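Long-range contacts in UDP-N-acetylenolpyruvoylglucosamine reductase (Listeria monocytogenes, PDB 3TX1), which binds FAD and probably uses NADPH to reduce UDP-N-acetylenolpyruvoylglucosamine to UDP-N-acetylmuramate, a step in peptidoglycan synthesis: residues 41-46 with 53-58; 80-85 with 99-104; 142-147 with 226-231. All blocks are in the same frame, centred on the assembly; numbering follows the deposited sequence.

Contact 1 of 3, residues 41-46 with 53-58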
loop_
_atom_site.group_PDB
_atom_site.type_symbol
_atom_site.label_atom_id
_atom_site.label_comp_id
_atom_site.label_asym_id
_atom_site.label_seq_id
_atom_site.Cartn_x
_atom_site.Cartn_y
_atom_site.Cartn_z
ATOM N N GLU A 41 5.592 -1.205 -19.026
ATOM C CA GLU A 41 4.324 -1.756 -18.602
ATOM C C GLU A 41 3.427 -0.695 -17.997
ATOM O O GLU A 41 3.850 -0.005 -17.070
ATOM C CB GLU A 41 4.593 -2.899 -17.622
ATOM C CG GLU A 41 3.361 -3.581 -17.074
ATOM C CD GLU A 41 2.602 -4.389 -18.095
ATOM O OE1 GLU A 41 3.144 -5.418 -18.536
ATOM O OE2 GLU A 41 1.438 -4.022 -18.406
ATOM N N PRO A 42 2.194 -0.523 -18.544
ATOM C CA PRO A 42 1.283 0.425 -17.905
ATOM C C PRO A 42 0.865 -0.214 -16.596
ATOM O O PRO A 42 0.461 -1.387 -16.555
ATOM C CB PRO A 42 0.114 0.530 -18.887
ATOM C CG PRO A 42 0.663 0.027 -20.179
ATOM C CD PRO A 42 1.610 -1.062 -19.786
ATOM N N LEU A 43 0.992 0.561 -15.530
ATOM C CA LEU A 43 0.790 0.065 -14.186
ATOM C C LEU A 43 -0.630 -0.057 -13.720
ATOM O O LEU A 43 -0.876 -0.678 -12.696
ATOM C CB LEU A 43 1.601 0.922 -13.210
ATOM C CG LEU A 43 3.097 0.931 -13.591
ATOM C CD1 LEU A 43 3.919 1.928 -12.779
ATOM C CD2 LEU A 43 3.663 -0.479 -13.497
ATOM N N SER A 44 -1.574 0.509 -14.455
ATOM C CA SER A 44 -2.961 0.514 -13.998
ATOM C C SER A 44 -3.483 -0.900 -13.813
ATOM O O SER A 44 -4.416 -1.128 -13.028
ATOM C CB SER A 44 -3.845 1.258 -14.968
ATOM O OG SER A 44 -3.881 0.534 -16.170
ATOM N N LYS A 45 -2.876 -1.834 -14.549
ATOM C CA LYS A 45 -3.189 -3.268 -14.443
ATOM C C LYS A 45 -2.900 -3.830 -13.041
ATOM O O LYS A 45 -3.550 -4.779 -12.624
ATOM C CB LYS A 45 -2.408 -4.074 -15.490
ATOM C CG LYS A 45 -2.625 -5.584 -15.400
ATOM C CD LYS A 45 -1.853 -6.379 -16.455
ATOM C CE LYS A 45 -2.005 -7.876 -16.203
ATOM N NZ LYS A 45 -1.323 -8.714 -17.226
ATOM N N TYR A 46 -1.957 -3.212 -12.323
ATOM C CA TYR A 46 -1.508 -3.661 -11.004
ATOM C C TYR A 46 -1.880 -2.734 -9.863
ATOM O O TYR A 46 -1.398 -2.950 -8.739
ATOM C CB TYR A 46 0.022 -3.768 -10.978
ATOM C CG TYR A 46 0.585 -4.594 -12.093
ATOM C CD1 TYR A 46 0.971 -3.999 -13.290
ATOM C CD2 TYR A 46 0.728 -5.971 -11.966
ATOM C CE1 TYR A 46 1.477 -4.749 -14.337
ATOM C CE2 TYR A 46 1.234 -6.727 -13.010
ATOM C CZ TYR A 46 1.605 -6.115 -14.195
ATOM O OH TYR A 46 2.098 -6.863 -15.249
ATOM N N GLY A 53 0.477 5.932 -15.244
ATOM C CA GLY A 53 1.192 5.800 -16.520
ATOM C C GLY A 53 2.139 4.608 -16.482
ATOM O O GLY A 53 2.248 3.943 -15.455
ATOM N N ALA A 54 2.812 4.325 -17.594
ATOM C CA ALA A 54 3.711 3.172 -17.642
ATOM C C ALA A 54 5.007 3.370 -16.836
ATOM O O ALA A 54 5.346 4.479 -16.418
ATOM C CB ALA A 54 4.005 2.756 -19.075
ATOM N N ALA A 55 5.680 2.257 -16.571
ATOM C CA ALA A 55 6.962 2.239 -15.890
ATOM C C ALA A 55 7.829 1.552 -16.914
ATOM O O ALA A 55 7.516 0.436 -17.346
ATOM C CB ALA A 55 6.885 1.412 -14.617
ATOM N N ASP A 56 8.892 2.228 -17.321
ATOM C CA ASP A 56 9.795 1.738 -18.405
ATOM C C ASP A 56 10.422 0.327 -18.260
ATOM O O ASP A 56 10.569 -0.387 -19.267
ATOM C CB ASP A 56 10.846 2.811 -18.744
ATOM C CG ASP A 56 11.118 3.755 -17.566
ATOM O OD1 ASP A 56 11.250 3.273 -16.411
ATOM O OD2 ASP A 56 11.168 4.986 -17.800
ATOM N N VAL A 57 10.746 -0.058 -17.015
ATOM C CA VAL A 57 11.330 -1.369 -16.681
ATOM C C VAL A 57 10.585 -2.030 -15.484
ATOM O O VAL A 57 10.790 -1.642 -14.331
ATOM C CB VAL A 57 12.838 -1.238 -16.358
ATOM C CG1 VAL A 57 13.468 -2.612 -16.228
ATOM C CG2 VAL A 57 13.572 -0.426 -17.434
ATOM N N PHE A 58 9.770 -3.051 -15.768
ATOM C CA PHE A 58 8.932 -3.712 -14.766
ATOM C C PHE A 58 9.360 -5.145 -14.448
ATOM O O PHE A 58 9.209 -6.049 -15.268
ATOM C CB PHE A 58 7.481 -3.687 -15.239
ATOM C CG PHE A 58 6.486 -4.068 -14.190
ATOM C CD1 PHE A 58 6.185 -3.193 -13.144
ATOM C CD2 PHE A 58 5.823 -5.298 -14.253
ATOM C CE1 PHE A 58 5.263 -3.555 -12.171
ATOM C CE2 PHE A 58 4.891 -5.657 -13.275
ATOM C CZ PHE A 58 4.607 -4.780 -12.246
#
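The rings of Y46 and F58 approach from opposite directions, their centroids 4.5 Å apart and their planes inclined at 35°, an oblique pairing. CZ of F58 lies over the centre of the Y46 ring. K45 CG covers the opposite face of that ring, while the carboxyl carbon of E41 lies at its edge, in plane. F58 is gripped from two more directions. CG of E41 lies over one face of its ring, and CB of E41 packs on F58 CB at 3.8 Å. L43 forks between two partners: with its CG anti to the carbonyl carbon (chi1 -57°), it can rest CD2 on F58 CE1 at 3.7 Å and CD1 on A55 CB at 3.5 Å. Beneath these side chains the backbones pair antiparallel. A55 N donates to E41 O at 3.0 Å, the return bond from E41 N to A55 O is weak, and P42 and A54 follow as a non-hydrogen-bonded pair. These features belong to a beta hairpin, here the one formed by strands 36-42 and 54-60 at the border of the mixed sheet in the FAD-binding part of the fold.

Contact 2 of 3, residues 80-85 with 99-104. With FAD (flavin-adenine dinucleotide), chain B.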
loop_
_atom_site.group_PDB
_atom_site.type_symbol
_atom_site.label_atom_id
_atom_site.label_comp_id
_atom_site.label_asym_id
_atom_site.label_seq_id
_atom_site.Cartn_x
_atom_site.Cartn_y
_atom_site.Cartn_z
ATOM N N PRO A 80 17.288 4.926 -10.619
ATOM C CA PRO A 80 16.191 5.069 -9.642
ATOM C C PRO A 80 15.361 3.797 -9.596
ATOM O O PRO A 80 15.049 3.223 -10.640
ATOM C CB PRO A 80 15.362 6.244 -10.196
ATOM C CG PRO A 80 16.066 6.706 -11.446
ATOM C CD PRO A 80 17.467 6.168 -11.389
ATOM N N LEU A 81 15.047 3.330 -8.397
ATOM C CA LEU A 81 14.295 2.095 -8.261
ATOM C C LEU A 81 13.027 2.323 -7.423
ATOM O O LEU A 81 13.058 3.035 -6.427
ATOM C CB LEU A 81 15.200 1.041 -7.610
ATOM C CG LEU A 81 14.626 -0.202 -6.884
ATOM C CD1 LEU A 81 14.450 -1.432 -7.773
ATOM C CD2 LEU A 81 15.601 -0.508 -5.759
ATOM N N THR A 82 11.912 1.725 -7.812
ATOM C CA THR A 82 10.709 1.890 -7.028
ATOM C C THR A 82 10.144 0.526 -6.716
ATOM O O THR A 82 10.197 -0.384 -7.549
ATOM C CB THR A 82 9.582 2.663 -7.764
ATOM O OG1 THR A 82 10.113 3.778 -8.501
ATOM C CG2 THR A 82 8.496 3.138 -6.744
ATOM N N ILE A 83 9.572 0.404 -5.523
ATOM C CA ILE A 83 8.919 -0.810 -5.138
ATOM C C ILE A 83 7.462 -0.539 -5.165
ATOM O O ILE A 83 7.009 0.394 -4.524
ATOM C CB ILE A 83 9.193 -1.153 -3.687
ATOM C CG1 ILE A 83 10.674 -1.002 -3.440
ATOM C CG2 ILE A 83 8.686 -2.565 -3.397
ATOM C CD1 ILE A 83 11.476 -1.829 -4.416
ATOM N N LEU A 84 6.738 -1.368 -5.895
ATOM C CA LEU A 84 5.306 -1.265 -5.958
ATOM C C LEU A 84 4.649 -2.493 -5.311
ATOM O O LEU A 84 4.917 -3.621 -5.682
ATOM C CB LEU A 84 4.876 -1.144 -7.410
ATOM C CG LEU A 84 3.391 -1.328 -7.712
ATOM C CD1 LEU A 84 2.578 -0.067 -7.402
ATOM C CD2 LEU A 84 3.250 -1.720 -9.176
ATOM N N GLY A 85 3.794 -2.258 -4.327
ATOM C CA GLY A 85 3.008 -3.331 -3.710
ATOM C C GLY A 85 1.837 -3.463 -4.648
ATOM O O GLY A 85 2.070 -3.695 -5.847
ATOM N N GLY A 99 13.154 4.663 -14.162
ATOM C CA GLY A 99 13.985 3.679 -13.505
ATOM C C GLY A 99 13.345 2.305 -13.630
ATOM O O GLY A 99 12.705 1.999 -14.656
ATOM N N VAL A 100 13.513 1.495 -12.580
ATOM C CA VAL A 100 13.003 0.140 -12.514
ATOM C C VAL A 100 11.990 0.067 -11.380
ATOM O O VAL A 100 12.245 0.556 -10.279
ATOM C CB VAL A 100 14.158 -0.831 -12.183
ATOM C CG1 VAL A 100 13.676 -2.244 -11.850
ATOM C CG2 VAL A 100 15.168 -0.858 -13.314
ATOM N N ILE A 101 10.850 -0.553 -11.656
ATOM C CA ILE A 101 9.828 -0.780 -10.659
ATOM C C ILE A 101 9.861 -2.282 -10.365
ATOM O O ILE A 101 9.848 -3.096 -11.297
ATOM C CB ILE A 101 8.415 -0.346 -11.156
ATOM C CG1 ILE A 101 8.269 1.183 -11.206
ATOM C CG2 ILE A 101 7.321 -0.893 -10.254
ATOM C CD1 ILE A 101 9.107 1.867 -12.276
ATOM N N LEU A 102 9.945 -2.638 -9.078
ATOM C CA LEU A 102 9.951 -4.020 -8.628
ATOM C C LEU A 102 8.646 -4.344 -7.958
ATOM O O LEU A 102 8.221 -3.633 -7.052
ATOM C CB LEU A 102 10.994 -4.225 -7.552
ATOM C CG LEU A 102 12.407 -4.731 -7.695
ATOM C CD1 LEU A 102 12.912 -4.881 -6.271
ATOM C CD2 LEU A 102 12.396 -6.088 -8.355
ATOM N N HIS A 103 8.062 -5.455 -8.365
ATOM C CA HIS A 103 6.806 -5.899 -7.854
ATOM C C HIS A 103 7.050 -7.313 -7.369
ATOM O O HIS A 103 7.408 -8.226 -8.126
ATOM C CB HIS A 103 5.758 -5.775 -8.973
ATOM C CG HIS A 103 4.333 -6.039 -8.533
ATOM N ND1 HIS A 103 3.725 -5.335 -7.556
ATOM C CD2 HIS A 103 3.393 -6.953 -8.999
ATOM C CE1 HIS A 103 2.473 -5.807 -7.379
ATOM N NE2 HIS A 103 2.275 -6.797 -8.262
ATOM N N LEU A 104 6.830 -7.521 -6.088
ATOM C CA LEU A 104 7.163 -8.781 -5.480
ATOM C C LEU A 104 5.968 -9.672 -5.343
ATOM O O LEU A 104 5.819 -10.403 -4.402
ATOM C CB LEU A 104 7.785 -8.554 -4.129
ATOM C CG LEU A 104 8.762 -7.412 -4.064
ATOM C CD1 LEU A 104 8.893 -6.919 -2.659
ATOM C CD2 LEU A 104 10.097 -7.806 -4.601
HETATM P PA FAD B . 1.378 0.423 -2.332
HETATM O O1A FAD B . 1.732 -0.437 -3.498
HETATM O O2A FAD B . 0.200 1.349 -2.426
HETATM O O5B FAD B . 2.613 1.377 -1.989
HETATM C C5B FAD B . 2.580 1.828 -0.639
HETATM C C4B FAD B . 3.934 2.315 -0.167
HETATM O O4B FAD B . 4.684 1.243 0.381
HETATM C C3B FAD B . 4.823 2.943 -1.218
HETATM O O3B FAD B . 5.704 3.852 -0.512
HETATM C C2B FAD B . 5.618 1.724 -1.685
HETATM O O2B FAD B . 6.870 1.949 -2.361
HETATM C C1B FAD B . 5.881 1.059 -0.366
HETATM N N9A FAD B . 6.013 -0.375 -0.546
HETATM C C8A FAD B . 5.139 -1.220 -1.114
HETATM N N7A FAD B . 5.612 -2.492 -0.991
HETATM C C5A FAD B . 6.790 -2.477 -0.329
HETATM C C6A FAD B . 7.842 -3.433 0.106
HETATM N N6A FAD B . 7.773 -4.774 -0.125
HETATM N N1A FAD B . 8.904 -2.924 0.765
HETATM C C2A FAD B . 9.033 -1.630 1.029
HETATM N N3A FAD B . 8.157 -0.702 0.643
HETATM C C4A FAD B . 7.039 -1.057 -0.030
HETATM N N1 FAD B . -4.467 1.755 5.217
HETATM C C2 FAD B . -4.588 1.637 6.562
HETATM O O2 FAD B . -3.581 1.765 7.279
HETATM N N3 FAD B . -5.736 1.351 7.192
HETATM C C4 FAD B . -6.890 1.186 6.562
HETATM O O4 FAD B . -7.951 0.958 7.188
HETATM C C4X FAD B . -6.839 1.301 5.097
HETATM N N5 FAD B . -7.951 1.143 4.384
HETATM C C5X FAD B . -7.960 1.240 3.047
HETATM C C6 FAD B . -9.157 1.042 2.378
HETATM C C7 FAD B . -9.206 1.103 1.010
HETATM C C7M FAD B . -10.518 0.902 0.297
HETATM C C8 FAD B . -7.940 1.373 0.292
HETATM C C8M FAD B . -7.909 1.468 -1.190
HETATM C C9 FAD B . -6.758 1.566 0.955
HETATM C C9A FAD B . -6.720 1.514 2.327
HETATM N N10 FAD B . -5.509 1.687 3.041
HETATM C C10 FAD B . -5.548 1.590 4.444
HETATM C "C1'" FAD B . -4.257 1.995 2.325
HETATM C "C2'" FAD B . -3.495 0.742 1.960
HETATM O "O2'" FAD B . -4.353 -0.394 2.029
HETATM C "C3'" FAD B . -2.346 0.497 2.919
HETATM O "O3'" FAD B . -1.565 1.686 2.925
HETATM C "C4'" FAD B . -1.511 -0.685 2.435
HETATM O "O4'" FAD B . -0.764 -1.273 3.509
HETATM C "C5'" FAD B . -0.618 -0.333 1.259
HETATM O "O5'" FAD B . -0.332 -1.536 0.587
HETATM P P FAD B . 0.229 -1.623 -0.888
HETATM O O1P FAD B . 0.876 -2.958 -0.966
HETATM O O2P FAD B . -0.946 -1.300 -1.747
HETATM O O3P FAD B . 1.261 -0.452 -1.007
#
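I83 and L102 lie side by side on one face of a parallel strand pair, and their CD1 methyls meet at 3.8 Å. The I83 chain is bent at chi2 (-55°), which turns CD1 onto L102; its other branch, CG2, packs on the adenine of FAD, 3.6 Å from C5A. L81 reaches the same leucine obliquely, CD1 lying 3.9 Å from L102 CG. On the other face T82 and I101 run alongside each other, and L84 CB touches I101 CG2. H103 swings its ring back across the strand gap, CG lying anti to the backbone N (chi1 -172°). Its ND1 then donates to L84 O at 2.8 Å, with that oxygen almost in the ring plane although the nitrogen stands well above the carbonyl plane. Four backbone bonds link the strands from P80 to L84, among them L102 N to T82 O at 2.7 Å. I83 O accepts a bond from the ribose O2B of FAD at 2.7 Å. Strand 81-84 is outermost in the sheet; strand 54-60 flanks 100-103 on its other side, with A55 and F58 against I101, while V71 and C74 of helix 64-76 cover the face of L81, V100 and L102.

Contact 3 of 3, residues 142-147 with 226-231. With FAD (flavin-adenine dinucleotide), chain B.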
loop_
_atom_site.group_PDB
_atom_site.type_symbol
_atom_site.label_atom_id
_atom_site.label_comp_id
_atom_site.label_asym_id
_atom_site.label_seq_id
_atom_site.Cartn_x
_atom_site.Cartn_y
_atom_site.Cartn_z
ATOM N N PHE A 142 -7.538 -6.309 13.249
ATOM C CA PHE A 142 -7.648 -4.968 12.682
ATOM C C PHE A 142 -7.364 -4.828 11.168
ATOM O O PHE A 142 -7.704 -3.784 10.563
ATOM C CB PHE A 142 -6.784 -3.966 13.470
ATOM C CG PHE A 142 -5.302 -4.195 13.331
ATOM C CD1 PHE A 142 -4.635 -3.872 12.154
ATOM C CD2 PHE A 142 -4.569 -4.702 14.377
ATOM C CE1 PHE A 142 -3.282 -4.091 12.020
ATOM C CE2 PHE A 142 -3.210 -4.899 14.252
ATOM C CZ PHE A 142 -2.567 -4.597 13.073
ATOM N N ALA A 143 -6.761 -5.871 10.589
ATOM C CA ALA A 143 -6.317 -5.899 9.215
ATOM C C ALA A 143 -7.136 -6.819 8.303
ATOM O O ALA A 143 -6.799 -7.028 7.137
ATOM C CB ALA A 143 -4.839 -6.264 9.168
ATOM N N CYS A 144 -8.245 -7.334 8.785
ATOM C CA CYS A 144 -9.053 -8.241 7.959
ATOM C C CYS A 144 -9.635 -7.490 6.743
ATOM O O CYS A 144 -10.084 -8.115 5.755
ATOM C CB CYS A 144 -10.180 -8.837 8.815
ATOM S SG CYS A 144 -11.267 -7.570 9.565
ATOM N N GLY A 145 -9.631 -6.155 6.825
ATOM C CA GLY A 145 -10.197 -5.347 5.771
ATOM C C GLY A 145 -9.278 -4.362 5.069
ATOM O O GLY A 145 -9.753 -3.645 4.205
ATOM N N ILE A 146 -7.977 -4.351 5.408
ATOM C CA ILE A 146 -6.988 -3.415 4.851
ATOM C C ILE A 146 -6.356 -4.019 3.615
ATOM O O ILE A 146 -5.594 -4.971 3.716
ATOM C CB ILE A 146 -5.837 -3.112 5.844
ATOM C CG1 ILE A 146 -6.352 -2.602 7.198
ATOM C CG2 ILE A 146 -4.883 -2.104 5.248
ATOM C CD1 ILE A 146 -5.276 -2.375 8.258
ATOM N N PRO A 147 -6.614 -3.423 2.448
ATOM C CA PRO A 147 -6.155 -3.897 1.139
ATOM C C PRO A 147 -4.663 -3.776 1.041
ATOM O O PRO A 147 -4.051 -3.145 1.912
ATOM C CB PRO A 147 -6.789 -2.890 0.165
ATOM C CG PRO A 147 -7.887 -2.216 0.943
ATOM C CD PRO A 147 -7.299 -2.131 2.319
ATOM N N GLU A 226 -17.405 -7.864 13.222
ATOM C CA GLU A 226 -17.633 -6.470 13.655
ATOM C C GLU A 226 -16.898 -5.484 12.732
ATOM O O GLU A 226 -17.441 -4.459 12.322
ATOM C CB GLU A 226 -17.153 -6.239 15.105
ATOM C CG GLU A 226 -16.979 -4.750 15.493
ATOM C CD GLU A 226 -15.905 -4.500 16.565
ATOM O OE1 GLU A 226 -15.656 -5.423 17.386
ATOM O OE2 GLU A 226 -15.302 -3.388 16.598
ATOM N N LEU A 227 -15.653 -5.820 12.418
ATOM C CA LEU A 227 -14.825 -4.936 11.654
ATOM C C LEU A 227 -15.251 -4.864 10.199
ATOM O O LEU A 227 -15.321 -3.771 9.629
ATOM C CB LEU A 227 -13.331 -5.215 11.878
ATOM C CG LEU A 227 -12.773 -5.086 13.334
ATOM C CD1 LEU A 227 -11.392 -4.461 13.390
ATOM C CD2 LEU A 227 -13.616 -4.188 14.183
ATOM N N THR A 228 -15.616 -5.997 9.622
ATOM C CA THR A 228 -16.088 -6.012 8.249
ATOM C C THR A 228 -17.396 -5.210 8.159
ATOM O O THR A 228 -17.558 -4.373 7.256
ATOM C CB THR A 228 -16.280 -7.451 7.758
ATOM O OG1 THR A 228 -15.030 -8.136 7.832
ATOM C CG2 THR A 228 -16.751 -7.509 6.325
ATOM N N ALA A 229 -18.302 -5.437 9.114
ATOM C CA ALA A 229 -19.566 -4.729 9.179
ATOM C C ALA A 229 -19.307 -3.242 9.190
ATOM O O ALA A 229 -19.851 -2.485 8.336
ATOM C CB ALA A 229 -20.322 -5.119 10.422
ATOM N N ALA A 230 -18.447 -2.831 10.127
ATOM C CA ALA A 230 -18.097 -1.417 10.297
ATOM C C ALA A 230 -17.549 -0.783 9.015
ATOM O O ALA A 230 -18.076 0.215 8.539
ATOM C CB ALA A 230 -17.124 -1.233 11.437
ATOM N N ARG A 231 -16.515 -1.399 8.443
ATOM C CA ARG A 231 -15.905 -0.875 7.274
ATOM C C ARG A 231 -16.880 -0.859 6.118
ATOM O O ARG A 231 -16.999 0.147 5.419
ATOM C CB ARG A 231 -14.695 -1.718 6.926
ATOM C CG ARG A 231 -13.895 -1.194 5.739
ATOM C CD ARG A 231 -12.806 -2.155 5.326
ATOM N NE ARG A 231 -11.704 -2.184 6.279
ATOM C CZ ARG A 231 -10.719 -1.286 6.330
ATOM N NH1 ARG A 231 -9.736 -1.423 7.207
ATOM N NH2 ARG A 231 -10.688 -0.259 5.485
HETATM P PA FAD B . 1.378 0.423 -2.332
HETATM O O1A FAD B . 1.732 -0.437 -3.498
HETATM O O2A FAD B . 0.200 1.349 -2.426
HETATM O O5B FAD B . 2.613 1.377 -1.989
HETATM C C5B FAD B . 2.580 1.828 -0.639
HETATM C C4B FAD B . 3.934 2.315 -0.167
HETATM O O4B FAD B . 4.684 1.243 0.381
HETATM C C3B FAD B . 4.823 2.943 -1.218
HETATM O O3B FAD B . 5.704 3.852 -0.512
HETATM C C2B FAD B . 5.618 1.724 -1.685
HETATM O O2B FAD B . 6.870 1.949 -2.361
HETATM C C1B FAD B . 5.881 1.059 -0.366
HETATM N N9A FAD B . 6.013 -0.375 -0.546
HETATM C C8A FAD B . 5.139 -1.220 -1.114
HETATM N N7A FAD B . 5.612 -2.492 -0.991
HETATM C C5A FAD B . 6.790 -2.477 -0.329
HETATM C C6A FAD B . 7.842 -3.433 0.106
HETATM N N6A FAD B . 7.773 -4.774 -0.125
HETATM N N1A FAD B . 8.904 -2.924 0.765
HETATM C C2A FAD B . 9.033 -1.630 1.029
HETATM N N3A FAD B . 8.157 -0.702 0.643
HETATM C C4A FAD B . 7.039 -1.057 -0.030
HETATM N N1 FAD B . -4.467 1.755 5.217
HETATM C C2 FAD B . -4.588 1.637 6.562
HETATM O O2 FAD B . -3.581 1.765 7.279
HETATM N N3 FAD B . -5.736 1.351 7.192
HETATM C C4 FAD B . -6.890 1.186 6.562
HETATM O O4 FAD B . -7.951 0.958 7.188
HETATM C C4X FAD B . -6.839 1.301 5.097
HETATM N N5 FAD B . -7.951 1.143 4.384
HETATM C C5X FAD B . -7.960 1.240 3.047
HETATM C C6 FAD B . -9.157 1.042 2.378
HETATM C C7 FAD B . -9.206 1.103 1.010
HETATM C C7M FAD B . -10.518 0.902 0.297
HETATM C C8 FAD B . -7.940 1.373 0.292
HETATM C C8M FAD B . -7.909 1.468 -1.190
HETATM C C9 FAD B . -6.758 1.566 0.955
HETATM C C9A FAD B . -6.720 1.514 2.327
HETATM N N10 FAD B . -5.509 1.687 3.041
HETATM C C10 FAD B . -5.548 1.590 4.444
HETATM C "C1'" FAD B . -4.257 1.995 2.325
HETATM C "C2'" FAD B . -3.495 0.742 1.960
HETATM O "O2'" FAD B . -4.353 -0.394 2.029
HETATM C "C3'" FAD B . -2.346 0.497 2.919
HETATM O "O3'" FAD B . -1.565 1.686 2.925
HETATM C "C4'" FAD B . -1.511 -0.685 2.435
HETATM O "O4'" FAD B . -0.764 -1.273 3.509
HETATM C "C5'" FAD B . -0.618 -0.333 1.259
HETATM O "O5'" FAD B . -0.332 -1.536 0.587
HETATM P P FAD B . 0.229 -1.623 -0.888
HETATM O O1P FAD B . 0.876 -2.958 -0.966
HETATM O O2P FAD B . -0.946 -1.300 -1.747
HETATM O O3P FAD B . 1.261 -0.452 -1.007
HETATM O O HOH W 1 -9.864 -3.808 8.635
#
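The guanidinium of R231 has the carbonyl oxygen of G145 over one face, 3.2 Å from NE and offset toward the rim, a contact without hydrogen-bond geometry. The same face also meets I146 N. Its edge serves the flavin and a water: NH1 donates to FAD O4 at 3.0 Å in a nearly straight bond (164°), NH2 reaches FAD N5 at 3.3 Å, and water 1 accepts from NH1 at 2.8 Å. The water also donates to F142 O and takes a weak bond from G145 N, tying the loop backbone to the arginine. NH2 has a further partner in Q235 OE1, so the group is held in rotation from several directions. R231 runs extended from its backbone (chi1 -176°) and bends at chi3 (-72°), which turns the flat group across G145 to the flavin. Such a cation would probably draw electron density toward O4 and N5. I146 crosses R231 at about a right angle, CG1 lying 3.6 Å from NH1; I146 and P147 pack under one face of the isoalloxazine, and P147 O accepts a bond from FAD O2'. Farther along, C144 SG rests on L227 CB at 3.9 Å, and L227 CD1 touches F142 CA at 3.8 Å. R231 is about 8 Å, side chain to side chain, from S244, the predicted proton donor. The contact thus joins helix 217-234 to the loop between strand 137-138 and helix 150-156. L125 of helix 125-134 backs A143 and I146, A160 of strand 159-160 touches both I146 and R231, and Y161 packs against L227 and R231.

Contacts 1 and 2 are two parts of one mixed sheet: strands 54-60 and 100-103 are neighbours in it, with V57 O close to I101 N and F58 packed on H103. Contact 2 is the more buried, a parallel ladder with aliphatic faces; contact 1 is partly exposed, a short antiparallel pairing completed by aromatic packing. Contact 3 is also partly buried, but lies on the opposite side of the chain's centre and joins a loop to a helix, with no direct hydrogen bond between its segments. FAD links it to contact 2 along its length: adenine, ribose and diphosphate meet 80-85 with 99-104, the isoalloxazine and ribityl O2' meet 142-147 with 226-231.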